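Local coordinates for protein glutamate receptor 1 (Adineta vaga, PDB 4IO5) that binds amino acids such as L-glutamate in a two-lobed extracellular ligand-binding domain and probably serves as a ligand-gated ion channel, at residues K160-M165 against S177-G182; I15-F20 against T65-L70; I86-A91 against K204-I209. All blocks are in the same frame, centred on the assembly; numbering follows the deposited sequence.

Interaction 1 of 3, residues K160-M165 against S177-G182; sequences KSRQEM and SFMDIG. With ALA (alanine), chain C.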
ATOM      1  N   LYS A 160     -27.379  -6.353   0.755  1.00 16.72           N
ATOM      2  CA  LYS A 160     -27.126  -6.292  -0.683  1.00 14.48           C
ATOM      3  C   LYS A 160     -26.494  -4.996  -1.237  1.00 15.37           C
ATOM      4  O   LYS A 160     -26.076  -4.955  -2.389  1.00 20.93           O
ATOM      5  CB  LYS A 160     -28.429  -6.558  -1.454  1.00 28.82           C
ATOM      6  CG  LYS A 160     -29.351  -5.346  -1.581  1.00 48.09           C
ATOM      7  CD  LYS A 160     -30.708  -5.720  -2.187  1.00 58.74           C
ATOM      8  CE  LYS A 160     -31.600  -4.490  -2.388  1.00 58.67           C
ATOM      9  NZ  LYS A 160     -32.907  -4.833  -3.036  1.00 58.33           N
ATOM     10  N   SER A 161     -26.449  -3.949  -0.420  1.00 22.08           N
ATOM     11  CA  SER A 161     -25.958  -2.645  -0.859  1.00 20.28           C
ATOM     12  C   SER A 161     -25.604  -1.792   0.341  1.00 14.79           C
ATOM     13  O   SER A 161     -25.994  -2.082   1.467  1.00 15.93           O
ATOM     14  CB  SER A 161     -27.026  -1.909  -1.664  1.00 25.20           C
ATOM     15  OG  SER A 161     -28.117  -1.611  -0.807  1.00 20.71           O
ATOM     16  N   ARG A 162     -24.872  -0.709   0.113  1.00 11.26           N
ATOM     17  CA  ARG A 162     -24.651   0.246   1.180  1.00 11.74           C
ATOM     18  C   ARG A 162     -25.978   0.856   1.689  1.00 16.24           C
ATOM     19  O   ARG A 162     -26.152   1.103   2.886  1.00 16.19           O
ATOM     20  CB  ARG A 162     -23.686   1.331   0.722  1.00 13.09           C
ATOM     21  CG  ARG A 162     -22.270   0.814   0.521  1.00 14.97           C
ATOM     22  CD  ARG A 162     -21.306   1.948   0.237  1.00 11.36           C
ATOM     23  NE  ARG A 162     -19.931   1.468   0.080  1.00 10.79           N
ATOM     24  CZ  ARG A 162     -19.378   1.041  -1.063  1.00 14.48           C
ATOM     25  NH1 ARG A 162     -20.065   1.016  -2.209  1.00 11.83           N
ATOM     26  NH2 ARG A 162     -18.112   0.613  -1.053  1.00 13.06           N
ATOM     27  N   GLN A 163     -26.905   1.096   0.772  1.00 19.26           N
ATOM     28  CA  GLN A 163     -28.192   1.667   1.152  1.00 22.35           C
ATOM     29  C   GLN A 163     -28.923   0.763   2.155  1.00 20.34           C
ATOM     30  O   GLN A 163     -29.481   1.253   3.134  1.00 22.55           O
ATOM     31  CB  GLN A 163     -29.053   1.909  -0.080  1.00 24.10           C
ATOM     32  CG  GLN A 163     -30.255   2.795   0.212  1.00 29.94           C
ATOM     33  CD  GLN A 163     -29.838   4.191   0.594  1.00 34.55           C
ATOM     34  OE1 GLN A 163     -29.104   4.852  -0.145  1.00 35.29           O
ATOM     35  NE2 GLN A 163     -30.272   4.641   1.760  1.00 39.76           N
ATOM     36  N   GLU A 164     -28.896  -0.559   1.928  1.00 21.18           N
ATOM     37  CA  GLU A 164     -29.533  -1.507   2.844  1.00 20.19           C
ATOM     38  C   GLU A 164     -28.810  -1.492   4.182  1.00 21.54           C
ATOM     39  O   GLU A 164     -29.406  -1.668   5.241  1.00 20.74           O
ATOM     40  CB  GLU A 164     -29.548  -2.951   2.253  1.00 34.34           C
ATOM     41  CG  GLU A 164     -30.919  -3.650   2.347  1.00 46.96           C
ATOM     42  CD  GLU A 164     -30.911  -5.184   2.148  1.00 40.87           C
ATOM     43  OE1 GLU A 164     -29.915  -5.757   1.677  1.00 22.59           O
ATOM     44  OE2 GLU A 164     -31.932  -5.831   2.488  1.00 45.51           O
ATOM     45  N   MET A 165     -27.493  -1.292   4.141  1.00 14.02           N
ATOM     46  CA  MET A 165     -26.721  -1.187   5.372  1.00 16.11           C
ATOM     47  C   MET A 165     -27.179   0.017   6.190  1.00 12.13           C
ATOM     48  O   MET A 165     -27.496  -0.134   7.378  1.00 19.26           O
ATOM     49  CB  MET A 165     -25.220  -1.078   5.045  1.00 13.53           C
ATOM     50  CG  MET A 165     -24.278  -1.027   6.237  1.00 17.91           C
ATOM     51  SD  MET A 165     -22.511  -0.965   5.741  1.00 13.77           S
ATOM     52  CE  MET A 165     -22.423   0.560   4.813  1.00 15.62           C
ATOM     53  N   SER A 177     -22.186  -2.671  11.282  1.00 14.19           N
ATOM     54  CA  SER A 177     -21.636  -3.272  10.063  1.00 12.04           C
ATOM     55  C   SER A 177     -20.160  -2.869   9.941  1.00 12.05           C
ATOM     56  O   SER A 177     -19.606  -2.212  10.839  1.00 15.33           O
ATOM     57  CB  SER A 177     -22.425  -2.850   8.831  1.00 14.30           C
ATOM     58  OG  SER A 177     -22.067  -3.622   7.688  1.00 15.74           O
ATOM     59  N   PHE A 178     -19.507  -3.297   8.858  1.00 13.05           N
ATOM     60  CA  PHE A 178     -18.110  -2.934   8.584  1.00 12.09           C
ATOM     61  C   PHE A 178     -18.057  -2.083   7.321  1.00 19.57           C
ATOM     62  O   PHE A 178     -18.813  -2.295   6.372  1.00 13.46           O
ATOM     63  CB  PHE A 178     -17.236  -4.172   8.287  1.00 13.35           C
ATOM     64  CG  PHE A 178     -17.189  -5.211   9.390  1.00 19.26           C
ATOM     65  CD1 PHE A 178     -17.414  -4.883  10.704  1.00 19.84           C
ATOM     66  CD2 PHE A 178     -16.869  -6.528   9.083  1.00 20.54           C
ATOM     67  CE1 PHE A 178     -17.349  -5.856  11.705  1.00 23.77           C
ATOM     68  CE2 PHE A 178     -16.797  -7.492  10.060  1.00 21.65           C
ATOM     69  CZ  PHE A 178     -17.023  -7.163  11.377  1.00 24.14           C
ATOM     70  N   MET A 179     -17.105  -1.171   7.267  1.00 14.05           N
ATOM     71  CA  MET A 179     -17.027  -0.281   6.130  1.00  9.19           C
ATOM     72  C   MET A 179     -15.600   0.216   5.968  1.00  8.73           C
ATOM     73  O   MET A 179     -14.930   0.530   6.954  1.00 15.58           O
ATOM     74  CB  MET A 179     -17.956   0.909   6.302  1.00 11.83           C
ATOM     75  CG  MET A 179     -18.183   1.708   5.075  1.00 17.39           C
ATOM     76  SD  MET A 179     -19.573   2.887   5.294  1.00 15.54           S
ATOM     77  CE  MET A 179     -19.452   3.665   3.716  1.00 15.97           C
ATOM     78  N   ASP A 180     -15.144   0.300   4.719  1.00 10.33           N
ATOM     79  CA  ASP A 180     -13.856   0.923   4.427  1.00  7.83           C
ATOM     80  C   ASP A 180     -13.806   2.321   5.014  1.00 12.68           C
ATOM     81  O   ASP A 180     -14.784   3.056   4.966  1.00  8.89           O
ATOM     82  CB  ASP A 180     -13.613   1.069   2.919  1.00  7.38           C
ATOM     83  CG  ASP A 180     -13.457  -0.238   2.183  1.00 15.89           C
ATOM     84  OD1 ASP A 180     -13.023  -1.281   2.767  1.00 11.61           O
ATOM     85  OD2 ASP A 180     -13.761  -0.207   0.957  1.00 13.47           O
ATOM     86  N   ILE A 181     -12.642   2.701   5.517  1.00 11.89           N
ATOM     87  CA  ILE A 181     -12.508   3.925   6.287  1.00 13.69           C
ATOM     88  C   ILE A 181     -12.729   5.213   5.485  1.00  8.01           C
ATOM     89  O   ILE A 181     -13.309   6.187   6.021  1.00  9.74           O
ATOM     90  CB  ILE A 181     -11.113   3.958   6.949  1.00 18.47           C
ATOM     91  CG1 ILE A 181     -11.007   5.106   7.945  1.00 21.32           C
ATOM     92  CG2 ILE A 181     -10.023   4.008   5.891  1.00 16.31           C
ATOM     93  CD1 ILE A 181      -9.718   5.051   8.764  1.00 25.84           C
ATOM     94  N   GLY A 182     -12.272   5.255   4.233  1.00 10.03           N
ATOM     95  CA  GLY A 182     -12.378   6.491   3.457  1.00 12.83           C
ATOM     96  C   GLY A 182     -13.834   6.837   3.212  1.00 11.31           C
ATOM     97  O   GLY A 182     -14.301   7.945   3.516  1.00  9.12           O
TER
HETATM   98  N   ALA C 301     -13.538  -2.198  -0.886  1.00  6.38           N
HETATM   99  CA  ALA C 301     -14.543  -3.240  -0.656  1.00  6.68           C
HETATM  100  C   ALA C 301     -14.315  -4.422  -1.556  1.00  9.13           C
HETATM  101  O   ALA C 301     -13.517  -4.310  -2.521  1.00  9.23           O
HETATM  102  CB  ALA C 301     -15.934  -2.672  -0.867  1.00 10.56           C
HETATM  103  OXT ALA C 301     -14.899  -5.498  -1.364  1.00  9.69           O
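A beta-alpha-beta crossover beside the amino-acid site of the clamshell brings Met165, on helix 162-170, against Ser177 and Met179 of strand 176-180, the strand that the same helix leads into. Met165 has the largest share of the contact. Its CG lies anti to the backbone N (chi1 -177°), which sends the chain out toward the sheet, and only at chi3 (61°) does it bend, turning the methyl onto the thioether of Met179. SD rests beside the serine hydroxyl, with Met165 SD 3.3 Å from Ser177 OG, while Met165 CE reaches Met179 SD at 3.7 Å as the two thioether chains cross obliquely. The hydroxyl of Ser177 is held by Gly134 O. With an alanine here CG, SD and CE are gone, which would probably open a gap beside Ser177 and leave the end of Met179 without its apolar mate.

One turn earlier, Arg162 stretches its chain past the end of Met179, with NE 4.3 Å from Met179 CE. Its guanidinium is engaged beyond the crossover, in a salt bridge to Asp85 and a hydrogen bond to Tyr67 OH, and its NH2 lies 3.9 Å from CB of the bound alanine. The helix start is fixed locally, because Ser161 is the N-cap and its OG accepts from Glu164 N at 3.0 Å. At the far end of the strand, Asp180 OD2 takes a 2.7 Å hydrogen bond from N of the ligand, and its other oxygen is held by Asn105.

The chemistry is thus divided: sulfur and methyl groups join helix to strand, whereas Asp180 bonds the ligand and Arg162 passes near its methyl. With Arg162 NH2 4.9 Å from Asp180 OD2, not in contact, the positive charge probably favours the buried carboxylate.

Interaction 2 of 3, residues I15-F20 against T65-L70; sequences IESVPF and TSYTGL. With ALA (alanine), chain C.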
ATOM      1  N   ILE A  15     -18.049   1.372 -10.315  1.00  8.91           N
ATOM      2  CA  ILE A  15     -19.108   0.887  -9.409  1.00  8.93           C
ATOM      3  C   ILE A  15     -19.495   2.006  -8.443  1.00 11.42           C
ATOM      4  O   ILE A  15     -18.643   2.706  -7.902  1.00 10.01           O
ATOM      5  CB  ILE A  15     -18.653  -0.389  -8.686  1.00 10.06           C
ATOM      6  CG1 ILE A  15     -19.746  -0.966  -7.776  1.00 11.51           C
ATOM      7  CG2 ILE A  15     -17.416  -0.133  -7.846  1.00  9.23           C
ATOM      8  CD1 ILE A  15     -19.446  -2.393  -7.340  1.00 12.20           C
ATOM      9  N   GLU A  16     -20.801   2.219  -8.271  1.00 11.73           N
ATOM     10  CA  GLU A  16     -21.290   3.326  -7.452  1.00 12.23           C
ATOM     11  C   GLU A  16     -20.829   3.251  -5.999  1.00 11.53           C
ATOM     12  O   GLU A  16     -21.011   2.235  -5.306  1.00  9.45           O
ATOM     13  CB  GLU A  16     -22.829   3.423  -7.522  1.00 13.71           C
ATOM     14  CG  GLU A  16     -23.399   4.613  -6.764  1.00 15.59           C
ATOM     15  CD  GLU A  16     -24.911   4.738  -6.892  1.00 30.18           C
ATOM     16  OE1 GLU A  16     -25.502   4.029  -7.740  1.00 29.21           O
ATOM     17  OE2 GLU A  16     -25.509   5.566  -6.157  1.00 31.65           O
ATOM     18  N   SER A  17     -20.229   4.338  -5.543  1.00 10.02           N
ATOM     19  CA  SER A  17     -19.679   4.440  -4.196  1.00  8.43           C
ATOM     20  C   SER A  17     -19.254   5.872  -3.944  1.00 11.34           C
ATOM     21  O   SER A  17     -18.195   6.294  -4.385  1.00 11.95           O
ATOM     22  CB  SER A  17     -18.463   3.533  -3.996  1.00  7.99           C
ATOM     23  OG  SER A  17     -18.088   3.541  -2.631  1.00 10.82           O
ATOM     24  N   VAL A  18     -20.092   6.655  -3.271  1.00 11.85           N
ATOM     25  CA  VAL A  18     -19.745   8.063  -3.090  1.00  9.93           C
ATOM     26  C   VAL A  18     -18.585   8.166  -2.110  1.00  8.90           C
ATOM     27  O   VAL A  18     -18.584   7.452  -1.094  1.00  9.30           O
ATOM     28  CB  VAL A  18     -20.983   8.889  -2.608  1.00  9.73           C
ATOM     29  CG1 VAL A  18     -22.135   8.677  -3.554  1.00 13.55           C
ATOM     30  CG2 VAL A  18     -21.387   8.498  -1.221  1.00 15.57           C
ATOM     31  N   PRO A  19     -17.582   9.045  -2.377  1.00  9.53           N
ATOM     32  CA  PRO A  19     -17.433   9.977  -3.493  1.00 10.13           C
ATOM     33  C   PRO A  19     -16.406   9.497  -4.516  1.00  9.52           C
ATOM     34  O   PRO A  19     -15.868  10.310  -5.256  1.00  9.56           O
ATOM     35  CB  PRO A  19     -16.897  11.209  -2.806  1.00 10.61           C
ATOM     36  CG  PRO A  19     -15.905  10.633  -1.813  1.00  8.72           C
ATOM     37  CD  PRO A  19     -16.583   9.330  -1.330  1.00  9.90           C
ATOM     38  N   PHE A  20     -16.178   8.192  -4.577  1.00  8.16           N
ATOM     39  CA  PHE A  20     -15.345   7.625  -5.628  1.00  7.11           C
ATOM     40  C   PHE A  20     -16.065   7.706  -6.980  1.00 12.41           C
ATOM     41  O   PHE A  20     -15.521   8.225  -7.955  1.00  9.79           O
ATOM     42  CB  PHE A  20     -15.036   6.173  -5.297  1.00  8.54           C
ATOM     43  CG  PHE A  20     -13.915   6.009  -4.317  1.00  6.85           C
ATOM     44  CD1 PHE A  20     -12.607   6.291  -4.679  1.00 11.49           C
ATOM     45  CD2 PHE A  20     -14.155   5.565  -3.023  1.00  6.83           C
ATOM     46  CE1 PHE A  20     -11.566   6.124  -3.784  1.00 14.87           C
ATOM     47  CE2 PHE A  20     -13.122   5.427  -2.139  1.00  8.35           C
ATOM     48  CZ  PHE A  20     -11.845   5.684  -2.493  1.00 12.86           C
ATOM     49  N   THR A  65     -24.752  -4.881  -8.556  1.00 27.13           N
ATOM     50  CA  THR A  65     -23.434  -5.502  -8.685  1.00 20.54           C
ATOM     51  C   THR A  65     -22.625  -5.445  -7.383  1.00 17.84           C
ATOM     52  O   THR A  65     -22.504  -4.389  -6.775  1.00 16.48           O
ATOM     53  CB  THR A  65     -22.650  -4.801  -9.795  1.00 21.41           C
ATOM     54  OG1 THR A  65     -23.349  -4.962 -11.041  1.00 23.25           O
ATOM     55  CG2 THR A  65     -21.234  -5.390  -9.944  1.00 19.42           C
ATOM     56  N   SER A  66     -22.079  -6.584  -6.954  1.00 14.39           N
ATOM     57  CA  SER A  66     -21.199  -6.589  -5.797  1.00 15.13           C
ATOM     58  C   SER A  66     -19.772  -6.349  -6.252  1.00 10.91           C
ATOM     59  O   SER A  66     -19.460  -6.405  -7.459  1.00 11.07           O
ATOM     60  CB  SER A  66     -21.256  -7.917  -5.051  1.00 15.75           C
ATOM     61  OG  SER A  66     -20.693  -8.965  -5.814  1.00 14.45           O
ATOM     62  N   TYR A  67     -18.897  -6.098  -5.284  1.00 11.89           N
ATOM     63  CA  TYR A  67     -17.497  -5.921  -5.596  1.00 11.15           C
ATOM     64  C   TYR A  67     -16.889  -7.214  -6.158  1.00 10.09           C
ATOM     65  O   TYR A  67     -16.126  -7.198  -7.142  1.00 10.38           O
ATOM     66  CB  TYR A  67     -16.763  -5.374  -4.369  1.00 10.30           C
ATOM     67  CG  TYR A  67     -17.001  -3.892  -4.246  1.00  9.89           C
ATOM     68  CD1 TYR A  67     -18.146  -3.409  -3.671  1.00 10.78           C
ATOM     69  CD2 TYR A  67     -16.074  -2.976  -4.736  1.00  9.99           C
ATOM     70  CE1 TYR A  67     -18.402  -2.034  -3.585  1.00  8.24           C
ATOM     71  CE2 TYR A  67     -16.317  -1.602  -4.673  1.00  6.24           C
ATOM     72  CZ  TYR A  67     -17.486  -1.131  -4.073  1.00  6.48           C
ATOM     73  OH  TYR A  67     -17.740   0.234  -3.967  1.00  8.78           O
ATOM     74  N   THR A  68     -17.205  -8.347  -5.540  1.00  9.30           N
ATOM     75  CA  THR A  68     -16.750  -9.603  -6.115  1.00 12.70           C
ATOM     76  C   THR A  68     -17.359  -9.794  -7.492  1.00 11.09           C
ATOM     77  O   THR A  68     -16.701 -10.309  -8.401  1.00  9.20           O
ATOM     78  CB  THR A  68     -17.137 -10.798  -5.248  1.00 19.89           C
ATOM     79  OG1 THR A  68     -16.432 -10.708  -4.015  1.00 22.33           O
ATOM     80  CG2 THR A  68     -16.759 -12.099  -5.976  1.00 23.71           C
ATOM     81  N   GLY A  69     -18.618  -9.382  -7.639  1.00 11.57           N
ATOM     82  CA  GLY A  69     -19.316  -9.482  -8.921  1.00 13.32           C
ATOM     83  C   GLY A  69     -18.604  -8.712 -10.024  1.00 15.52           C
ATOM     84  O   GLY A  69     -18.511  -9.157 -11.170  1.00 10.01           O
ATOM     85  N   LEU A  70     -18.136  -7.523  -9.682  1.00 11.90           N
ATOM     86  CA  LEU A  70     -17.379  -6.695 -10.619  1.00  9.89           C
ATOM     87  C   LEU A  70     -16.082  -7.355 -11.034  1.00  9.11           C
ATOM     88  O   LEU A  70     -15.718  -7.387 -12.212  1.00 11.06           O
ATOM     89  CB  LEU A  70     -17.111  -5.324  -9.979  1.00 10.01           C
ATOM     90  CG  LEU A  70     -16.297  -4.316 -10.805  1.00 10.87           C
ATOM     91  CD1 LEU A  70     -16.995  -3.941 -12.099  1.00 17.30           C
ATOM     92  CD2 LEU A  70     -16.029  -3.108  -9.968  1.00 10.42           C
TER
HETATM   93  N   ALA C 301     -13.538  -2.198  -0.886  1.00  6.38           N
HETATM   94  CA  ALA C 301     -14.543  -3.240  -0.656  1.00  6.68           C
HETATM   95  C   ALA C 301     -14.315  -4.422  -1.556  1.00  9.13           C
HETATM   96  O   ALA C 301     -13.517  -4.310  -2.521  1.00  9.23           O
HETATM   97  CB  ALA C 301     -15.934  -2.672  -0.867  1.00 10.56           C
HETATM   98  OXT ALA C 301     -14.899  -5.498  -1.364  1.00  9.69           O
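Ile15 and the ring of Tyr67 form the aromatic contact on which the rest is built. Methyl CD1 of Ile15 sits 3.9 Å from the centroid of the Tyr67 ring and only 8° off its normal, a CH-pi contact over the middle of the face. The opposite face is taken by the ligand, whose CB lies 3.5 Å above the ring plane, again over the centre. Tyr67 is therefore a flat partition with a methyl on either side, consistent with the tyrosine that covers the agonist in related glutamate receptors. The extended isoleucine chain, with CG1 anti to the backbone N (chi1 -178°), carries CD1 beneath the ring.

Plain apolar packing uses the other branch. Ile15 CG2 touches the ring margin at Tyr67 CE2, 3.7 Å away, and Leu70 CD2 at 3.9 Å, filling the angle between tyrosine and leucine on successive turns of helix 67-75. Ile15 CD1 also meets the backbone, lying 3.7 Å from Thr65 O.

The polar groups look outward from this contact. Tyr67 OH is 3.4 Å from Ser17 CB, but it is hydrogen-bonded to Asp85; Ser17 OG is bonded to the same carboxylate, through the other oxygen. The bond to Asp85 fixes where the hydroxyl end of Tyr67 sits, while the methyls over its two faces probably resist ring rotation. At the helix start Ser66 is the N-cap, its OG accepting from Gly69 N at 2.8 Å; a side chain on Gly69 would run into that hydroxyl.

In the fold, 15-20 is the loop leaving strand 9-14, and it leans on helix 67-75 of the same lobe. Farther along, Ser17 and Phe20 touch Thr183 on helix 181-190, while Tyr67 also packs on Arg92 of helix 90-93.

Interaction 3 of 3, residues I86-A91 against K204-I209; sequences ITVTSA and KSTFGI. With ALA (alanine), chain C.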
ATOM      1  N   ILE A  86     -11.748  -0.790  -4.749  1.00  7.23           N
ATOM      2  CA  ILE A  86     -11.742  -2.237  -4.886  1.00  5.22           C
ATOM      3  C   ILE A  86     -10.535  -2.809  -4.108  1.00  7.65           C
ATOM      4  O   ILE A  86      -9.363  -2.563  -4.454  1.00  8.77           O
ATOM      5  CB  ILE A  86     -11.724  -2.664  -6.363  1.00  6.72           C
ATOM      6  CG1 ILE A  86     -12.872  -2.020  -7.127  1.00  8.88           C
ATOM      7  CG2 ILE A  86     -11.748  -4.132  -6.483  1.00  5.16           C
ATOM      8  CD1 ILE A  86     -12.636  -2.032  -8.622  1.00  9.89           C
ATOM      9  N   THR A  87     -10.847  -3.551  -3.044  1.00  6.85           N
ATOM     10  CA  THR A  87      -9.815  -4.118  -2.191  1.00 10.17           C
ATOM     11  C   THR A  87      -9.064  -5.250  -2.881  1.00  7.10           C
ATOM     12  O   THR A  87      -9.649  -6.145  -3.461  1.00  7.98           O
ATOM     13  CB  THR A  87     -10.409  -4.582  -0.864  1.00 10.34           C
ATOM     14  OG1 THR A  87     -11.091  -3.480  -0.246  1.00  8.05           O
ATOM     15  CG2 THR A  87      -9.334  -5.073   0.072  1.00  7.75           C
ATOM     16  N   VAL A  88      -7.735  -5.231  -2.740  1.00  6.91           N
ATOM     17  CA  VAL A  88      -6.898  -6.291  -3.274  1.00  6.71           C
ATOM     18  C   VAL A  88      -6.934  -7.433  -2.271  1.00  5.69           C
ATOM     19  O   VAL A  88      -6.522  -7.272  -1.116  1.00  8.58           O
ATOM     20  CB  VAL A  88      -5.449  -5.789  -3.500  1.00  9.42           C
ATOM     21  CG1 VAL A  88      -4.582  -6.923  -4.088  1.00 11.25           C
ATOM     22  CG2 VAL A  88      -5.430  -4.577  -4.398  1.00  9.57           C
ATOM     23  N   THR A  89      -7.412  -8.600  -2.684  1.00  8.63           N
ATOM     24  CA  THR A  89      -7.475  -9.745  -1.791  1.00  8.16           C
ATOM     25  C   THR A  89      -6.839 -10.969  -2.447  1.00  6.39           C
ATOM     26  O   THR A  89      -6.751 -11.054  -3.660  1.00  7.12           O
ATOM     27  CB  THR A  89      -8.935 -10.098  -1.419  1.00  8.52           C
ATOM     28  OG1 THR A  89      -9.576 -10.705  -2.545  1.00  8.78           O
ATOM     29  CG2 THR A  89      -9.718  -8.819  -0.965  1.00 12.35           C
ATOM     30  N   SER A  90      -6.413 -11.919  -1.635  0.57 10.17           N
ATOM     31  CA  SER A  90      -5.786 -13.140  -2.143  0.57 11.71           C
ATOM     32  C   SER A  90      -6.738 -13.930  -3.038  0.57  9.89           C
ATOM     33  O   SER A  90      -6.361 -14.414  -4.101  0.57  9.84           O
ATOM     34  CB  SER A  90      -5.331 -13.993  -0.963  0.57 13.69           C
ATOM     35  OG  SER A  90      -4.519 -15.073  -1.388  0.57 22.52           O
ATOM     36  N   ALA A  91      -7.987 -14.058  -2.603  1.00 12.11           N
ATOM     37  CA  ALA A  91      -8.985 -14.758  -3.399  1.00 13.55           C
ATOM     38  C   ALA A  91      -9.217 -14.084  -4.767  1.00  9.30           C
ATOM     39  O   ALA A  91      -9.348 -14.782  -5.803  1.00 11.39           O
ATOM     40  CB  ALA A  91     -10.265 -14.848  -2.629  1.00 12.37           C
ATOM     41  N   LYS A 204      -6.037  -3.890   7.420  1.00 18.98           N
ATOM     42  CA  LYS A 204      -5.180  -3.034   6.602  1.00 14.26           C
ATOM     43  C   LYS A 204      -4.996  -3.704   5.245  1.00 16.00           C
ATOM     44  O   LYS A 204      -4.683  -4.887   5.154  1.00 14.21           O
ATOM     45  CB  LYS A 204      -3.823  -2.822   7.267  1.00 19.81           C
ATOM     46  CG  LYS A 204      -3.877  -2.265   8.683  1.00 32.22           C
ATOM     47  CD  LYS A 204      -4.570  -0.917   8.755  1.00 48.79           C
ATOM     48  CE  LYS A 204      -4.275  -0.197  10.075  1.00 55.07           C
ATOM     49  NZ  LYS A 204      -3.981  -1.137  11.203  1.00 56.90           N
ATOM     50  N   SER A 205      -5.222  -2.932   4.192  1.00 11.75           N
ATOM     51  CA  SER A 205      -5.259  -3.447   2.849  1.00 12.13           C
ATOM     52  C   SER A 205      -4.960  -2.314   1.864  1.00 10.94           C
ATOM     53  O   SER A 205      -4.500  -1.231   2.256  1.00  9.67           O
ATOM     54  CB  SER A 205      -6.626  -4.054   2.566  1.00 12.04           C
ATOM     55  OG  SER A 205      -7.665  -3.160   2.918  1.00 14.00           O
ATOM     56  N   THR A 206      -5.203  -2.588   0.579  1.00  9.79           N
ATOM     57  CA  THR A 206      -4.977  -1.589  -0.455  1.00  7.79           C
ATOM     58  C   THR A 206      -6.092  -1.660  -1.473  1.00  5.73           C
ATOM     59  O   THR A 206      -6.767  -2.677  -1.555  1.00  7.62           O
ATOM     60  CB  THR A 206      -3.653  -1.832  -1.216  1.00 11.67           C
ATOM     61  OG1 THR A 206      -3.639  -3.161  -1.754  1.00 12.46           O
ATOM     62  CG2 THR A 206      -2.440  -1.664  -0.285  1.00 11.98           C
ATOM     63  N   PHE A 207      -6.292  -0.566  -2.191  1.00  6.77           N
ATOM     64  CA  PHE A 207      -7.147  -0.543  -3.393  1.00  6.07           C
ATOM     65  C   PHE A 207      -6.245  -0.592  -4.616  1.00  9.01           C
ATOM     66  O   PHE A 207      -5.223   0.105  -4.667  1.00  9.89           O
ATOM     67  CB  PHE A 207      -7.971   0.715  -3.503  1.00  7.28           C
ATOM     68  CG  PHE A 207      -9.004   0.887  -2.442  1.00  5.79           C
ATOM     69  CD1 PHE A 207      -9.590  -0.200  -1.808  1.00  9.23           C
ATOM     70  CD2 PHE A 207      -9.434   2.142  -2.111  1.00  8.56           C
ATOM     71  CE1 PHE A 207     -10.569   0.003  -0.828  1.00  7.29           C
ATOM     72  CE2 PHE A 207     -10.408   2.343  -1.136  1.00  7.54           C
ATOM     73  CZ  PHE A 207     -10.963   1.275  -0.495  1.00  8.31           C
ATOM     74  N   GLY A 208      -6.642  -1.373  -5.608  1.00  7.73           N
ATOM     75  CA  GLY A 208      -5.907  -1.486  -6.846  1.00  9.02           C
ATOM     76  C   GLY A 208      -6.859  -1.483  -8.030  1.00 10.95           C
ATOM     77  O   GLY A 208      -8.038  -1.826  -7.899  1.00  7.22           O
ATOM     78  N   ILE A 209      -6.358  -1.077  -9.195  1.00  6.68           N
ATOM     79  CA  ILE A 209      -7.122  -1.217 -10.443  1.00  4.04           C
ATOM     80  C   ILE A 209      -7.054  -2.665 -10.907  1.00  6.32           C
ATOM     81  O   ILE A 209      -5.991  -3.282 -10.942  1.00 10.61           O
ATOM     82  CB  ILE A 209      -6.533  -0.243 -11.538  1.00  5.55           C
ATOM     83  CG1 ILE A 209      -6.724   1.201 -11.069  1.00  4.99           C
ATOM     84  CG2 ILE A 209      -7.156  -0.503 -12.908  1.00  8.08           C
ATOM     85  CD1 ILE A 209      -6.087   2.226 -12.051  1.00  8.47           C
TER
HETATM   86  N   ALA C 301     -13.538  -2.198  -0.886  1.00  6.38           N
HETATM   87  CA  ALA C 301     -14.543  -3.240  -0.656  1.00  6.68           C
HETATM   88  C   ALA C 301     -14.315  -4.422  -1.556  1.00  9.13           C
HETATM   89  O   ALA C 301     -13.517  -4.310  -2.521  1.00  9.23           O
HETATM   90  CB  ALA C 301     -15.934  -2.672  -0.867  1.00 10.56           C
HETATM   91  OXT ALA C 301     -14.899  -5.498  -1.364  1.00  9.69           O
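Val88 N donates to Thr206 O at 3.0 Å (166° at the hydrogen), and Gly208 N returns a bond to Ile86 O at 3.2 Å. Together they make a single antiparallel beta bridge in which Thr87 and Phe207 are the non-hydrogen-bonded pair, joining the ligand-binding loop to strand 200-211 of the two-lobed periplasmic-binding-protein fold. Both bonds are reinforced by CA-H...O contacts, such as Phe207 CA to Ile86 O at 3.2 Å.

Thr87 faces the ligand with its backbone and side chain together. Its N gives a nearly straight bond (171°) to O of the bound alanine at 2.8 Å, and its OG1 receives the ligand N at the same 2.8 Å. The hydroxyl stands beside the backbone N (chi1 -56°), which places both groups on one ligand.

Farther out, Val88 CG2 lies 3.5 Å from Thr206 OG1, whose hydrogen bond goes to Arg229 of the second subunit; this edge therefore also belongs to the dimer interface. Thr87 CG2 packs on Ser205, which is held by Asp203 and Asn105. Gly208 leaves room for Val88 CG2, where a beta carbon would be tight. Phe207 turns the edge of its ring to the threonine, with CE1 3.6 Å from Thr87 OG1.

Overall arrangement
All three contacts surround one bound alanine, and they divide the work by place. Interactions 1 and 3 are buried and reach the same mixed sheet; interaction 2 is partly buried, joining a loop to a helix start in the lobe to which segment 86-91 of interaction 3 also belongs, while interaction 1 lies in the other lobe. Their chemistry differs accordingly: interaction 3 relies on backbone bonding, interaction 1 on sulfur and methyl packing, interaction 2 on an aromatic face. Between interactions 1 and 2 the link is polar, with Arg162 near Ser17. Between 2 and 3 it is apolar, through Leu70 with Ile86 and Phe20 with Phe207. Of the three, only interaction 3 also meets the second subunit.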